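PDB 5G5Y: fructooligosaccharide ABC transporter substrate-binding protein FusA from Streptococcus pneumoniae, which binds short- and long-chain fructooligosaccharides, preferring tetrasaccharides and larger, as the solute-binding component of the FusABC-MsmK importer. Local coordinates for residues 411-414 with 415-418. Residues are numbered along the deposited sequence; the frame is centred on the assembly and turned at random.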
loop_
_atom_site.group_PDB
_atom_site.type_symbol
_atom_site.label_atom_id
_atom_site.label_comp_id
_atom_site.label_asym_id
_atom_site.label_seq_id
_atom_site.Cartn_x
_atom_site.Cartn_y
_atom_site.Cartn_z
ATOM N N TYR A 411 -1.908 17.890 7.094
ATOM C CA TYR A 411 -2.756 17.457 8.214
ATOM C C TYR A 411 -2.104 16.474 9.188
ATOM O O TYR A 411 -2.416 16.504 10.378
ATOM C CB TYR A 411 -4.049 16.845 7.685
ATOM C CG TYR A 411 -4.956 17.882 7.077
ATOM C CD1 TYR A 411 -5.723 18.728 7.893
ATOM C CD2 TYR A 411 -5.040 18.053 5.689
ATOM C CE1 TYR A 411 -6.539 19.716 7.342
ATOM C CE2 TYR A 411 -5.867 19.033 5.131
ATOM C CZ TYR A 411 -6.638 19.840 5.956
ATOM O OH TYR A 411 -7.503 20.809 5.391
ATOM N N TYR A 412 -1.259 15.580 8.687
ATOM C CA TYR A 412 -0.861 14.392 9.483
ATOM C C TYR A 412 0.598 14.345 9.913
ATOM O O TYR A 412 0.913 13.979 11.046
ATOM C CB TYR A 412 -1.184 13.122 8.744
ATOM C CG TYR A 412 -2.583 12.954 8.256
ATOM C CD1 TYR A 412 -3.681 13.330 9.028
ATOM C CD2 TYR A 412 -2.820 12.386 7.017
ATOM C CE1 TYR A 412 -4.965 13.181 8.571
ATOM C CE2 TYR A 412 -4.111 12.172 6.562
ATOM C CZ TYR A 412 -5.183 12.555 7.348
ATOM O OH TYR A 412 -6.468 12.373 6.879
ATOM N N VAL A 413 1.505 14.678 9.004
ATOM C CA VAL A 413 2.916 14.598 9.298
ATOM C C VAL A 413 3.370 15.274 10.611
ATOM O O VAL A 413 4.125 14.659 11.362
ATOM C CB VAL A 413 3.740 15.032 8.094
ATOM C CG1 VAL A 413 5.220 15.230 8.448
ATOM C CG2 VAL A 413 3.581 13.975 7.001
ATOM N N PRO A 414 2.847 16.474 10.936
ATOM C CA PRO A 414 3.235 17.104 12.197
ATOM C C PRO A 414 2.954 16.280 13.464
ATOM O O PRO A 414 3.615 16.495 14.496
ATOM C CB PRO A 414 2.422 18.411 12.211
ATOM C CG PRO A 414 2.124 18.704 10.777
ATOM C CD PRO A 414 1.951 17.353 10.142
ATOM N N TYR A 415 2.021 15.325 13.363
ATOM C CA TYR A 415 1.582 14.517 14.493
ATOM C C TYR A 415 2.106 13.066 14.455
ATOM O O TYR A 415 1.760 12.315 15.338
ATOM C CB TYR A 415 0.071 14.523 14.546
ATOM C CG TYR A 415 -0.428 15.933 14.582
ATOM C CD1 TYR A 415 -0.177 16.729 15.696
ATOM C CD2 TYR A 415 -1.075 16.492 13.492
ATOM C CE1 TYR A 415 -0.551 18.044 15.729
ATOM C CE2 TYR A 415 -1.490 17.826 13.523
ATOM C CZ TYR A 415 -1.208 18.585 14.638
ATOM O OH TYR A 415 -1.628 19.871 14.703
ATOM N N MET A 416 2.932 12.715 13.457
ATOM C CA MET A 416 3.591 11.401 13.354
ATOM C C MET A 416 4.902 11.429 14.113
ATOM O O MET A 416 6.004 11.740 13.560
ATOM C CB MET A 416 3.876 11.064 11.888
ATOM C CG MET A 416 2.643 10.868 11.020
ATOM S SD MET A 416 3.278 10.510 9.365
ATOM C CE MET A 416 1.824 10.844 8.378
ATOM N N SER A 417 4.818 11.105 15.387
ATOM C CA SER A 417 5.940 11.240 16.272
ATOM C C SER A 417 6.892 10.052 16.260
ATOM O O SER A 417 7.953 10.139 16.870
ATOM C CB SER A 417 5.419 11.485 17.707
ATOM O OG SER A 417 4.720 12.751 17.712
ATOM N N ASN A 418 6.524 8.958 15.617
ATOM C CA ASN A 418 7.362 7.754 15.590
ATOM C C ASN A 418 8.418 7.875 14.488
ATOM O O ASN A 418 8.083 8.021 13.313
ATOM C CB ASN A 418 6.514 6.514 15.411
ATOM C CG ASN A 418 5.608 6.266 16.629
ATOM O OD1 ASN A 418 4.928 7.194 17.102
ATOM N ND2 ASN A 418 5.660 5.059 17.193
#
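Tyr-415 N donates to Tyr-412 O at 2.9 Å, and Met-416 N donates to Val-413 O at 3.1 Å with an N-H...O angle of 162°; these successive i to i+3 hydrogen bonds carry the backbone through the 3-10 turn at 413-415. Here the chain passes from helix 399-412 into the loop leading to helix 429-455, with the Tyr-412 side chain about 10 Å from that of substrate-binding Trp-270.

The Tyr-415 ring makes two contacts. Pro-414 CB sits over the centre of one face, 4.2 Å from the ring centroid and only 12° off the normal, a CH-pi contact between sequence neighbours. The same ring turns its edge to the preceding helical turn, where Tyr-411 O lies in the ring plane, 3.4 Å from Tyr-415 CD2. With CG beside its own backbone N (chi1 -55°), Tyr-415 is folded back along the chain to reach both.

Apolar packing is carried by Met-416. Its chain runs extended beyond CG and brings CE to 3.8 Å from Tyr-412 CB and equally near Val-413 CG2. Ile-408 of helix 399-412 also touches Met-416, while the Tyr-412 ring reaches inward to Phe-196 and Val-284.

Pro-414 N has no hydrogen, so the backbone loses one helical donor here; the next two N-H groups make the i to i+3 bonds that keep the carbonyls of Tyr-412 and Val-413 engaged, while Met-416 buries its methyl against the side chains of those same two residues.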